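Local coordinates for 5-nitroimidazole antibiotic resistance protein (Bacteroides thetaiotaomicron, PDB 2FG9) that binds FAD and is probably an oxidoreductase of the pyridoxamine 5'-phosphate oxidase family that may confer resistance to 5-nitroimidazole antibiotics, at residues Asp64-His69 with Val160-Met165; Gly118-Ile123 with Lys156-Pro161; Cys41-Thr46 with Val86-Ser91; Arg30-Ile35 with Phe59-Asp64. One frame throughout, in Å; residues are numbered along the deposited sequence. Where two conformers were deposited one is given.

Interaction 1 (Asp64-His69 with Val160-Met165); sequences DTLYLH and VPVDQM. With FAD (flavin-adenine dinucleotide), chain C.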
# COMPACT_ATOMS: atom_id res chain seq x y z
N ASP A 64 -3.63 -31.55 8.28
CA ASP A 64 -2.27 -32.01 8.67
C ASP A 64 -1.47 -32.61 7.54
O ASP A 64 -0.57 -33.45 7.74
CB ASP A 64 -2.37 -32.98 9.81
CG ASP A 64 -3.26 -32.47 10.90
OD1 ASP A 64 -2.83 -31.54 11.62
OD2 ASP A 64 -4.39 -32.96 11.01
N THR A 65 -1.76 -32.12 6.34
CA THR A 65 -1.16 -32.64 5.14
C THR A 65 -0.80 -31.51 4.18
O THR A 65 -1.61 -30.59 3.93
CB THR A 65 -2.10 -33.60 4.48
OG1 THR A 65 -2.67 -34.43 5.48
CG2 THR A 65 -1.38 -34.46 3.47
N LEU A 66 0.43 -31.58 3.67
CA LEU A 66 0.91 -30.64 2.67
C LEU A 66 0.92 -31.31 1.32
O LEU A 66 1.22 -32.51 1.22
CB LEU A 66 2.34 -30.17 3.00
CG LEU A 66 2.43 -29.18 4.15
CD1 LEU A 66 3.87 -29.05 4.61
CD2 LEU A 66 1.92 -27.87 3.72
N TYR A 67 0.59 -30.53 0.28
CA TYR A 67 0.56 -30.99 -1.10
C TYR A 67 1.39 -30.04 -1.94
O TYR A 67 1.28 -28.82 -1.83
CB TYR A 67 -0.88 -31.00 -1.63
CG TYR A 67 -1.80 -31.89 -0.84
CD1 TYR A 67 -1.88 -33.25 -1.10
CD2 TYR A 67 -2.53 -31.38 0.20
CE1 TYR A 67 -2.73 -34.09 -0.34
CE2 TYR A 67 -3.37 -32.17 0.94
CZ TYR A 67 -3.46 -33.53 0.68
OH TYR A 67 -4.33 -34.25 1.46
N LEU A 68 2.21 -30.63 -2.79
CA LEU A 68 3.01 -29.91 -3.72
C LEU A 68 2.92 -30.60 -5.07
O LEU A 68 2.29 -31.65 -5.20
CB LEU A 68 4.45 -29.85 -3.25
CG LEU A 68 4.64 -29.35 -1.82
CD1 LEU A 68 4.79 -30.48 -0.90
CD2 LEU A 68 5.85 -28.44 -1.67
N HIS A 69 3.52 -29.99 -6.07
CA HIS A 69 3.55 -30.58 -7.38
C HIS A 69 4.76 -30.09 -8.11
O HIS A 69 5.29 -29.03 -7.77
CB HIS A 69 2.27 -30.32 -8.19
CG HIS A 69 1.94 -28.88 -8.36
ND1 HIS A 69 2.79 -27.86 -7.99
CD2 HIS A 69 0.85 -28.28 -8.90
CE1 HIS A 69 2.24 -26.70 -8.27
NE2 HIS A 69 1.06 -26.92 -8.82
N VAL A 160 2.45 -35.02 1.61
CA VAL A 160 3.35 -35.00 2.76
C VAL A 160 2.51 -34.91 4.01
O VAL A 160 2.18 -33.79 4.47
CB VAL A 160 4.32 -33.81 2.72
CG1 VAL A 160 5.32 -33.92 3.87
CG2 VAL A 160 5.04 -33.73 1.38
N PRO A 161 2.12 -36.07 4.55
CA PRO A 161 1.45 -36.02 5.85
C PRO A 161 2.44 -35.46 6.85
O PRO A 161 3.61 -35.87 6.84
CB PRO A 161 1.11 -37.48 6.16
CG PRO A 161 1.22 -38.23 4.81
CD PRO A 161 2.27 -37.44 4.03
N VAL A 162 1.99 -34.51 7.65
CA VAL A 162 2.89 -33.80 8.54
C VAL A 162 2.99 -34.53 9.84
O VAL A 162 2.00 -34.62 10.58
CB VAL A 162 2.41 -32.37 8.82
CG1 VAL A 162 3.25 -31.72 9.95
CG2 VAL A 162 2.51 -31.57 7.57
N ASP A 163 4.19 -35.02 10.14
CA ASP A 163 4.42 -35.78 11.37
C ASP A 163 4.78 -34.89 12.55
O ASP A 163 4.50 -35.24 13.69
CB ASP A 163 5.51 -36.82 11.13
CG ASP A 163 5.05 -37.91 10.19
OD1 ASP A 163 3.89 -38.34 10.32
OD2 ASP A 163 5.83 -38.32 9.32
N GLN A 164 5.42 -33.76 12.28
CA GLN A 164 5.70 -32.80 13.32
C GLN A 164 5.61 -31.40 12.74
O GLN A 164 6.15 -31.11 11.68
CB GLN A 164 7.08 -33.05 13.97
CG GLN A 164 7.42 -31.99 15.02
CD GLN A 164 8.74 -32.24 15.73
OE1 GLN A 164 9.58 -33.02 15.25
NE2 GLN A 164 8.93 -31.58 16.89
N MSE A 165 4.86 -30.56 13.43
CA MSE A 165 4.60 -29.22 13.02
C MSE A 165 4.89 -28.33 14.20
O MSE A 165 4.33 -28.52 15.25
CB MSE A 165 3.17 -29.07 12.65
CG MSE A 165 2.82 -27.66 12.21
SE MSE A 165 0.94 -27.63 11.67
CE MSE A 165 1.10 -28.07 9.92
PA FAD C . 17.02 -29.11 -10.76
O1A FAD C . 17.11 -30.61 -10.57
O2A FAD C . 16.78 -28.59 -12.17
O5B FAD C . 18.39 -28.48 -10.20
C5B FAD C . 19.27 -27.78 -11.04
C4B FAD C . 20.14 -26.85 -10.20
O4B FAD C . 19.71 -25.49 -10.38
C3B FAD C . 20.13 -27.09 -8.68
O3B FAD C . 20.97 -28.14 -8.21
C2B FAD C . 20.53 -25.71 -8.20
O2B FAD C . 21.92 -25.43 -8.35
C1B FAD C . 19.72 -24.82 -9.14
N9A FAD C . 18.36 -24.56 -8.56
C8A FAD C . 17.31 -25.44 -8.45
N7A FAD C . 16.29 -24.81 -7.84
C5A FAD C . 16.64 -23.52 -7.57
C6A FAD C . 15.94 -22.44 -6.96
N6A FAD C . 14.59 -22.38 -7.06
N1A FAD C . 16.60 -21.24 -6.81
C2A FAD C . 17.92 -21.10 -7.27
N3A FAD C . 18.61 -22.15 -7.86
C4A FAD C . 17.97 -23.36 -8.02
N1 FAD C . 8.82 -25.87 -8.62
C2 FAD C . 7.97 -26.97 -8.66
O2 FAD C . 8.31 -28.01 -9.25
N3 FAD C . 6.73 -26.88 -8.07
C4 FAD C . 6.34 -25.71 -7.42
O4 FAD C . 5.40 -25.80 -6.66
C4X FAD C . 7.18 -24.61 -7.37
N5 FAD C . 6.86 -23.42 -6.74
C5X FAD C . 7.78 -22.34 -6.73
C6 FAD C . 7.48 -21.17 -6.09
C7 FAD C . 8.38 -20.12 -6.04
C7M FAD C . 8.23 -19.34 -4.78
C8 FAD C . 9.61 -20.24 -6.66
C8M FAD C . 10.72 -19.28 -6.53
C9 FAD C . 9.93 -21.39 -7.32
C9A FAD C . 9.02 -22.44 -7.33
N10 FAD C . 9.33 -23.65 -7.92
C10 FAD C . 8.44 -24.72 -7.96
C1' FAD C . 10.69 -23.91 -8.41
C2' FAD C . 11.29 -25.02 -7.57
O2' FAD C . 12.21 -24.36 -6.70
C3' FAD C . 11.80 -25.95 -8.69
O3' FAD C . 11.27 -27.27 -8.71
C4' FAD C . 13.29 -25.96 -8.68
O4' FAD C . 13.77 -24.62 -8.89
C5' FAD C . 13.65 -27.05 -9.70
O5' FAD C . 13.70 -28.17 -8.83
P FAD C . 14.77 -29.36 -8.97
O1P FAD C . 14.08 -30.42 -9.85
O2P FAD C . 15.26 -29.86 -7.64
O3P FAD C . 15.89 -28.54 -9.77

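Interaction 2 (Gly118-Ile123 with Lys156-Pro161); sequences GKVEFI and KVWKVP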
# COMPACT_ATOMS: atom_id res chain seq x y z
N GLY A 118 7.87 -34.34 7.53
CA GLY A 118 7.06 -35.48 7.10
C GLY A 118 7.76 -36.16 5.97
O GLY A 118 8.88 -35.80 5.63
N LYS A 119 7.12 -37.18 5.41
CA LYS A 119 7.68 -37.93 4.31
C LYS A 119 6.87 -37.70 3.06
O LYS A 119 5.66 -37.68 3.12
CB LYS A 119 7.65 -39.39 4.65
CG LYS A 119 8.62 -39.81 5.67
CD LYS A 119 8.40 -41.28 5.96
CE LYS A 119 9.64 -41.97 6.56
NZ LYS A 119 9.67 -41.74 8.02
N VAL A 120 7.54 -37.59 1.93
CA VAL A 120 6.91 -37.44 0.63
C VAL A 120 6.46 -38.72 -0.11
O VAL A 120 7.26 -39.60 -0.38
CB VAL A 120 7.89 -36.73 -0.32
CG1 VAL A 120 7.31 -36.66 -1.75
CG2 VAL A 120 8.19 -35.35 0.18
N GLU A 121 5.16 -38.79 -0.41
CA GLU A 121 4.61 -39.73 -1.38
C GLU A 121 4.36 -39.01 -2.69
O GLU A 121 4.04 -37.83 -2.68
CB GLU A 121 3.26 -40.31 -0.90
CG GLU A 121 2.40 -40.93 -2.02
CD GLU A 121 1.08 -41.51 -1.54
OE1 GLU A 121 0.45 -40.91 -0.63
OE2 GLU A 121 0.66 -42.56 -2.10
N PHE A 122 4.49 -39.72 -3.80
CA PHE A 122 3.99 -39.25 -5.08
C PHE A 122 2.71 -39.95 -5.38
O PHE A 122 2.70 -41.17 -5.57
CB PHE A 122 4.98 -39.51 -6.20
CG PHE A 122 6.30 -38.78 -6.03
CD1 PHE A 122 6.33 -37.42 -5.78
CD2 PHE A 122 7.49 -39.45 -6.15
CE1 PHE A 122 7.52 -36.76 -5.64
CE2 PHE A 122 8.70 -38.79 -6.01
CZ PHE A 122 8.71 -37.46 -5.74
N ILE A 123 1.64 -39.18 -5.46
CA ILE A 123 0.30 -39.72 -5.66
C ILE A 123 0.22 -40.23 -7.08
O ILE A 123 0.58 -39.53 -8.01
CB ILE A 123 -0.74 -38.63 -5.45
CG1 ILE A 123 -0.71 -38.12 -4.00
CG2 ILE A 123 -2.11 -39.10 -5.78
CD1 ILE A 123 -1.45 -36.80 -3.84
N LYS A 156 4.06 -34.61 -11.09
CA LYS A 156 4.17 -35.39 -9.88
C LYS A 156 3.51 -34.55 -8.84
O LYS A 156 3.79 -33.37 -8.73
CB LYS A 156 5.61 -35.69 -9.49
CG LYS A 156 6.09 -37.04 -10.02
CD LYS A 156 7.48 -37.31 -9.56
CE LYS A 156 7.89 -38.77 -9.75
NZ LYS A 156 8.49 -38.93 -11.10
N VAL A 157 2.60 -35.18 -8.11
CA VAL A 157 1.92 -34.54 -7.04
C VAL A 157 2.37 -35.16 -5.73
O VAL A 157 2.17 -36.36 -5.51
CB VAL A 157 0.40 -34.64 -7.19
CG1 VAL A 157 -0.26 -33.78 -6.14
CG2 VAL A 157 -0.04 -34.16 -8.59
N TRP A 158 2.91 -34.32 -4.86
CA TRP A 158 3.56 -34.74 -3.63
C TRP A 158 2.57 -34.64 -2.52
O TRP A 158 1.94 -33.61 -2.37
CB TRP A 158 4.66 -33.79 -3.26
CG TRP A 158 5.72 -33.56 -4.24
CD1 TRP A 158 5.68 -33.76 -5.59
CD2 TRP A 158 6.99 -33.00 -3.96
NE1 TRP A 158 6.88 -33.38 -6.15
CE2 TRP A 158 7.70 -32.91 -5.17
CE3 TRP A 158 7.61 -32.58 -2.78
CZ2 TRP A 158 8.99 -32.41 -5.23
CZ3 TRP A 158 8.90 -32.09 -2.85
CH2 TRP A 158 9.57 -32.01 -4.06
N LYS A 159 2.43 -35.71 -1.75
CA LYS A 159 1.64 -35.69 -0.53
C LYS A 159 2.59 -35.88 0.62
O LYS A 159 3.45 -36.77 0.60
CB LYS A 159 0.60 -36.81 -0.54
CG LYS A 159 -0.30 -36.87 0.68
CD LYS A 159 -1.30 -37.97 0.47
CE LYS A 159 -2.21 -38.12 1.68
NZ LYS A 159 -3.19 -39.23 1.50
N VAL A 160 2.45 -35.02 1.61
CA VAL A 160 3.35 -35.00 2.76
C VAL A 160 2.51 -34.91 4.01
O VAL A 160 2.18 -33.79 4.47
CB VAL A 160 4.32 -33.81 2.72
CG1 VAL A 160 5.32 -33.92 3.87
CG2 VAL A 160 5.04 -33.73 1.38
N PRO A 161 2.12 -36.07 4.55
CA PRO A 161 1.45 -36.02 5.85
C PRO A 161 2.44 -35.46 6.85
O PRO A 161 3.61 -35.87 6.84
CB PRO A 161 1.11 -37.48 6.16
CG PRO A 161 1.22 -38.23 4.81
CD PRO A 161 2.27 -37.44 4.03
O HOH W 1 4.86 -38.24 6.65
O HOH W 2 2.69 -38.16 -8.36

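Interaction 3 (Cys41-Thr46 with Val86-Ser91); sequences CFVGIT and VCITFS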
# COMPACT_ATOMS: atom_id res chain seq x y z
N CYS A 41 6.76 -22.04 0.26
CA CYS A 41 7.37 -22.77 1.32
C CYS A 41 8.74 -23.19 0.83
O CYS A 41 9.01 -23.18 -0.39
CB CYS A 41 6.50 -23.96 1.70
SG CYS A 41 6.53 -25.36 0.59
N PHE A 42 9.61 -23.49 1.78
CA PHE A 42 10.98 -23.88 1.49
C PHE A 42 11.18 -25.30 1.92
O PHE A 42 11.11 -25.63 3.09
CB PHE A 42 11.96 -22.87 2.14
CG PHE A 42 11.75 -21.48 1.61
CD1 PHE A 42 10.68 -20.74 2.00
CD2 PHE A 42 12.56 -20.98 0.62
CE1 PHE A 42 10.45 -19.50 1.48
CE2 PHE A 42 12.32 -19.75 0.08
CZ PHE A 42 11.28 -19.01 0.51
N VAL A 43 11.35 -26.16 0.92
CA VAL A 43 11.43 -27.59 1.11
C VAL A 43 12.91 -27.99 1.18
O VAL A 43 13.66 -27.81 0.21
CB VAL A 43 10.71 -28.34 -0.05
CG1 VAL A 43 10.70 -29.84 0.21
CG2 VAL A 43 9.30 -27.81 -0.24
N GLY A 44 13.29 -28.52 2.33
CA GLY A 44 14.59 -29.11 2.55
C GLY A 44 14.57 -30.59 2.24
O GLY A 44 13.70 -31.33 2.74
N ILE A 45 15.54 -31.01 1.42
CA ILE A 45 15.73 -32.39 1.01
C ILE A 45 17.23 -32.66 1.21
O ILE A 45 18.07 -31.78 0.93
CB ILE A 45 15.41 -32.52 -0.47
CG1 ILE A 45 14.06 -31.88 -0.79
CG2 ILE A 45 15.40 -33.94 -0.91
CD1 ILE A 45 13.76 -31.81 -2.27
N THR A 46 17.58 -33.86 1.67
CA THR A 46 18.98 -34.26 1.73
C THR A 46 19.37 -34.71 0.35
O THR A 46 18.65 -35.49 -0.27
CB THR A 46 19.20 -35.36 2.72
OG1 THR A 46 18.72 -34.92 3.99
CG2 THR A 46 20.70 -35.68 2.83
N VAL A 86 11.39 -34.76 4.34
CA VAL A 86 11.53 -33.36 4.00
C VAL A 86 11.21 -32.48 5.20
O VAL A 86 10.39 -32.84 6.04
CB VAL A 86 10.63 -32.97 2.83
CG1 VAL A 86 11.10 -33.69 1.57
CG2 VAL A 86 9.15 -33.30 3.10
N CYS A 87 11.86 -31.31 5.27
CA CYS A 87 11.55 -30.30 6.27
C CYS A 87 11.03 -29.08 5.50
O CYS A 87 11.73 -28.48 4.69
CB CYS A 87 12.77 -29.99 7.12
SG CYS A 87 12.44 -28.85 8.48
N ILE A 88 9.76 -28.75 5.69
CA ILE A 88 9.14 -27.70 4.94
C ILE A 88 8.86 -26.52 5.87
O ILE A 88 8.11 -26.63 6.83
CB ILE A 88 7.87 -28.19 4.26
CG1 ILE A 88 8.18 -29.43 3.41
CG2 ILE A 88 7.28 -27.05 3.42
CD1 ILE A 88 7.01 -30.03 2.66
N THR A 89 9.46 -25.39 5.54
CA THR A 89 9.49 -24.21 6.40
C THR A 89 8.82 -23.02 5.77
O THR A 89 8.86 -22.83 4.56
CB THR A 89 10.93 -23.90 6.76
OG1 THR A 89 11.47 -25.02 7.47
CG2 THR A 89 11.04 -22.71 7.64
N PHE A 90 8.18 -22.22 6.61
CA PHE A 90 7.33 -21.09 6.16
C PHE A 90 7.66 -19.89 7.02
O PHE A 90 7.90 -20.05 8.20
CB PHE A 90 5.84 -21.38 6.34
CG PHE A 90 5.38 -22.70 5.82
CD1 PHE A 90 5.61 -23.86 6.53
CD2 PHE A 90 4.66 -22.79 4.64
CE1 PHE A 90 5.16 -25.07 6.07
CE2 PHE A 90 4.24 -23.99 4.17
CZ PHE A 90 4.49 -25.13 4.87
N SER A 91 7.68 -18.70 6.44
CA SER A 91 7.81 -17.53 7.27
C SER A 91 7.22 -16.31 6.66
O SER A 91 7.30 -16.12 5.46
CB SER A 91 9.29 -17.24 7.57
OG SER A 91 9.39 -16.10 8.37

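Interaction 4 (Arg30-Ile35 with Phe59-Asp64); sequences RIESII and FGYEND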
# COMPACT_ATOMS: atom_id res chain seq x y z
N ARG A 30 -2.57 -21.28 15.32
CA ARG A 30 -1.64 -20.20 15.02
C ARG A 30 -0.51 -20.60 14.06
O ARG A 30 -0.12 -19.82 13.20
CB ARG A 30 -1.03 -19.68 16.30
CG ARG A 30 -0.29 -18.41 16.09
CD ARG A 30 0.27 -17.89 17.39
NE ARG A 30 1.21 -16.79 17.15
CZ ARG A 30 2.00 -16.28 18.09
NH1 ARG A 30 1.96 -16.77 19.32
NH2 ARG A 30 2.83 -15.27 17.80
N ILE A 31 0.01 -21.82 14.22
CA ILE A 31 1.02 -22.35 13.30
C ILE A 31 0.39 -22.55 11.93
O ILE A 31 0.95 -22.14 10.92
CB ILE A 31 1.59 -23.70 13.81
CG1 ILE A 31 2.25 -23.52 15.17
CG2 ILE A 31 2.58 -24.28 12.84
CD1 ILE A 31 2.60 -24.84 15.86
N GLU A 32 -0.80 -23.14 11.89
CA GLU A 32 -1.53 -23.30 10.64
C GLU A 32 -1.86 -21.97 10.00
O GLU A 32 -1.83 -21.85 8.78
CB GLU A 32 -2.79 -24.11 10.86
CG GLU A 32 -2.50 -25.57 10.99
CD GLU A 32 -3.71 -26.39 11.37
OE1 GLU A 32 -4.69 -25.77 11.85
OE2 GLU A 32 -3.69 -27.64 11.18
N SER A 33 -2.11 -20.95 10.82
CA SER A 33 -2.36 -19.61 10.26
C SER A 33 -1.14 -19.08 9.52
O SER A 33 -1.28 -18.47 8.46
CB SER A 33 -2.76 -18.61 11.35
OG SER A 33 -2.93 -17.32 10.77
N ILE A 34 0.05 -19.34 10.06
CA ILE A 34 1.28 -18.92 9.41
C ILE A 34 1.40 -19.65 8.09
O ILE A 34 1.66 -19.04 7.06
CB ILE A 34 2.53 -19.19 10.30
CG1 ILE A 34 2.44 -18.36 11.57
CG2 ILE A 34 3.81 -18.80 9.58
CD1 ILE A 34 3.29 -18.84 12.68
N ILE A 35 1.20 -20.96 8.13
CA ILE A 35 1.27 -21.77 6.92
C ILE A 35 0.29 -21.24 5.86
O ILE A 35 0.62 -21.12 4.68
CB ILE A 35 0.97 -23.26 7.24
CG1 ILE A 35 2.06 -23.85 8.14
CG2 ILE A 35 0.82 -24.13 5.97
CD1 ILE A 35 1.76 -25.25 8.59
N PHE A 59 2.30 -24.60 -2.57
CA PHE A 59 1.77 -25.63 -1.75
C PHE A 59 0.32 -25.36 -1.39
O PHE A 59 -0.21 -24.22 -1.54
CB PHE A 59 2.58 -25.71 -0.46
CG PHE A 59 2.35 -24.56 0.46
CD1 PHE A 59 3.06 -23.40 0.32
CD2 PHE A 59 1.35 -24.61 1.42
CE1 PHE A 59 2.82 -22.33 1.13
CE2 PHE A 59 1.09 -23.53 2.25
CZ PHE A 59 1.81 -22.39 2.09
N GLY A 60 -0.30 -26.41 -0.89
CA GLY A 60 -1.55 -26.36 -0.24
C GLY A 60 -1.43 -27.10 1.06
O GLY A 60 -0.55 -27.95 1.26
N TYR A 61 -2.32 -26.76 1.98
CA TYR A 61 -2.35 -27.39 3.28
C TYR A 61 -3.79 -27.63 3.66
O TYR A 61 -4.59 -26.69 3.69
CB TYR A 61 -1.68 -26.51 4.34
CG TYR A 61 -1.74 -27.09 5.73
CD1 TYR A 61 -0.87 -28.09 6.13
CD2 TYR A 61 -2.69 -26.65 6.64
CE1 TYR A 61 -0.95 -28.64 7.40
CE2 TYR A 61 -2.78 -27.19 7.91
CZ TYR A 61 -1.92 -28.18 8.28
OH TYR A 61 -1.98 -28.68 9.56
N GLU A 62 -4.12 -28.90 3.93
CA GLU A 62 -5.32 -29.19 4.69
C GLU A 62 -5.19 -30.47 5.51
O GLU A 62 -4.53 -31.43 5.11
CB GLU A 62 -6.54 -29.20 3.78
CG GLU A 62 -6.80 -30.46 3.01
CD GLU A 62 -8.17 -30.46 2.35
OE1 GLU A 62 -8.68 -29.38 1.95
OE2 GLU A 62 -8.74 -31.57 2.23
N ASN A 63 -5.81 -30.45 6.69
CA ASN A 63 -5.92 -31.64 7.54
C ASN A 63 -4.57 -32.31 7.73
O ASN A 63 -4.39 -33.45 7.33
CB ASN A 63 -6.95 -32.63 6.96
CG ASN A 63 -8.38 -32.05 6.98
OD1 ASN A 63 -8.75 -31.34 7.92
ND2 ASN A 63 -9.18 -32.37 5.95
N ASP A 64 -3.63 -31.55 8.28
CA ASP A 64 -2.27 -32.01 8.67
C ASP A 64 -1.47 -32.61 7.54
O ASP A 64 -0.57 -33.45 7.74
CB ASP A 64 -2.37 -32.98 9.81
CG ASP A 64 -3.26 -32.47 10.90
OD1 ASP A 64 -2.83 -31.54 11.62
OD2 ASP A 64 -4.39 -32.96 11.01
O HOH W 3 -5.31 -29.24 9.86

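Interaction 1 (Asp64-His69 with Val160-Met165)
Leu66 and Val160 form a hydrogen-bonded antiparallel pair in the split-barrel sheet of the pyridoxamine 5'-phosphate oxidase fold, joining strand 65-70 to strand 156-175. Leu66 N gives Val160 O a nearly straight bond of 2.9 Å, although it stands above the plane of that carbonyl. The return bond from Val160 N to Leu66 O is more bent, at 145°. Two residues further along each chain, past the non-hydrogen-bonded pair Thr65 and Pro161, Val162 N reaches Asp64 O at 2.8 Å and closes the pairing at the turn where Asp64 lies; the Asp64 carboxylate is held by Lys28.

The Leu66 side chain can be traced outward. Its CB sits 4.2 Å from Val160 CB, the two residues sharing a face of the sheet. With CG anti to the carbonyl carbon (chi1 -74°), the branch is carried to Val162, and CG lies 4.2 Å from Val162 CG2. At the tip CD1 stays against the same Val162 methyl, crossing it obliquely, and also packs on Ile88, while CD2 turns toward the ring of Phe90 in the core. Further along, Leu68 CD1 rests on Val160 CG2 at 4.0 Å.

Near its far end the strand reaches the flavin. FAD O4 lies in the plane of the His69 ring, beside its edge, and FAD N3 donates to the backbone His69 O at 2.6 Å.

Interaction 2 (Gly118-Ile123 with Lys156-Pro161)
The Phe122 ring carries the aliphatic chain of Lys156 on one face and turns an edge to Trp158. Lys156 CD stands over the ring centre, 3.8 Å from the centroid and almost exactly on the normal, a CH-pi contact; CE continues over the same face toward Phe122 CD2. At the rim, Phe122 CE1 comes down on one face of the indole, 3.5 Å from Trp158 CD1. The planes are 73° apart, so the pair is T-shaped, with Phe122 supplying the edge and the five-membered ring of Trp158 the face. Val120 CG2 approaches Trp158 CE3 and touches Val160 CG2 at 3.7 Å.

Beneath these groups, strands 106-123 and 156-175 run antiparallel in the split-barrel sheet. Glu121 and Lys159 exchange two backbone bonds, Glu121 N to Lys159 O and Lys159 N to Glu121 O, both 2.8 Å. Ile123 N adds a third to Val157 O. Two waters bridge the backbones: one accepts from Lys119 N and donates to Pro161 O, the other accepts from Val157 N and donates to Ile123 O. On the face away from the aromatics, Ile123 CD1 meets Val157 CG1 and Lys159 CB, and helix 126-138 covers Ile123 and Val157. Helix 75-82 packs on Phe122 and Trp158.

Chemically, Lys156 serves Phe122 mainly through its methylenes. Its NZ bonds to Pro72 O and lies 5.4 Å from the Phe122 centroid, at most a weak cation-pi attraction, while Trp158 NE1 bonds to Ser70 OG, which should fix the indole that receives the Phe122 edge.

Interaction 3 (Cys41-Thr46 with Val86-Ser91)
Cys41 and Phe90 meet at a slant: Cys41 CB presses on Phe90 CE2 at 3.3 Å, a tight contact. The sulfur lies 5.2 Å from the ring centroid, 42° off its normal, an oblique sulfur-aromatic approach. With chi1 at 76°, SG sits between the backbone N and the carbonyl carbon, and this turns it onto Ile88 CG2, only 3.4 Å away. Next along the same face, Val43 and Ile88 lie side by side and point the same way, with both Val43 methyls 4.1 Å from Ile88 CG1. Val43 CG1 also reaches across to Val86 CB, whereas Ile45 and Val86 again run alongside each other. Leu66 and Leu68 of strand 65-70 add to this buried layer.

The opposite face carries the side chains of Phe42, Cys87 and Thr89, with Gly44 adding none. The Phe42 ring brings its edge to Thr89 O, which lies in the ring plane, and it stacks on Phe42 of the second subunit.

Four backbone bonds unite the antiparallel strands 41-46 and 85-99 of the split barrel. Phe42 and Thr89 form one hydrogen-bonded pair, with Phe42 N meeting Thr89 O at 3.0 Å in the carbonyl plane; Gly44 and Cys87 form the next, where Gly44 N to Cys87 O is 2.8 Å.

The two faces thus differ in chemistry. The Val43 and Ile88 side is largely apolar, with the Cys41 sulfur among its groups, and builds the barrel core, while the other faces the second subunit: Thr89 OG1 bonds to Val54 O there, and Ser91 nearby belongs to the FAD pocket.

Interaction 4 (Arg30-Ile35 with Phe59-Asp64)
Tyr61 reaches Glu32 because its CG is anti to the backbone N (chi1 178°), sending the ring out from the strand toward the helix. Glu32 answers with CG anti to its carbonyl carbon (chi1 -77°) and an extended chain beyond, bringing its carboxylate to the phenol. Helix 28-37 is thereby packed against strand 52-62 of the split-barrel fold, near the turn that leads into strand 65-70.

Tyr61 OH donates to Glu32 OE2 at 2.6 Å. The acceptor lies at the edge of the tyrosine ring, in its plane, and is met on the anti side of the carboxylate, 16° out of the carboxylate plane. The two side chains cross at about a right angle, and Glu32 CG also touches Tyr61 CE2 at 3.5 Å.

One turn further along the helix, Ile35 touches both aromatic residues. Its CG2 is 3.8 Å from Tyr61 CB and equally far from Phe59 CE2. Phe59 presents its edge to the helix backbone, with CZ 3.1 Å from Ile35 O and that oxygen in the ring plane; the Phe59 ring also makes an edge-to-face pair with Phe90. Met165, a selenomethionine, packs on both Ile35 and Tyr61 from strand 156-175.

Glu32 OE2 also comes within 4.0 Å of Asp64 OD1. This closeness of like charges is probably eased by Lys28, which forms a salt bridge with Asp64 OD1. A water completes the link between helix and turn, donating to Glu32 OE2 at 2.6 Å and accepting a longer bond of 3.3 Å from Asp64 N.

All four contacts lie in one antiparallel sheet and its covering helix. Interactions 1 and 2, with centres about 8 Å apart, share Val160 and Pro161: strand 156-175 is flanked there by strand 65-70 and strand 106-123. Interaction 3 lies about 11 Å from interaction 1 and meets it through the core, Leu66 and Leu68 packing on residues of strands 41-46 and 85-99. Interaction 4 shares Asp64 with interaction 1 and sets helix 28-37 on the curled sheet. Along the chain interaction 4 closes before interactions 1 and 2 open, while interaction 3 interleaves with 4 and 1. Distant stretches thus build one barrel, with FAD bound where it meets the second subunit.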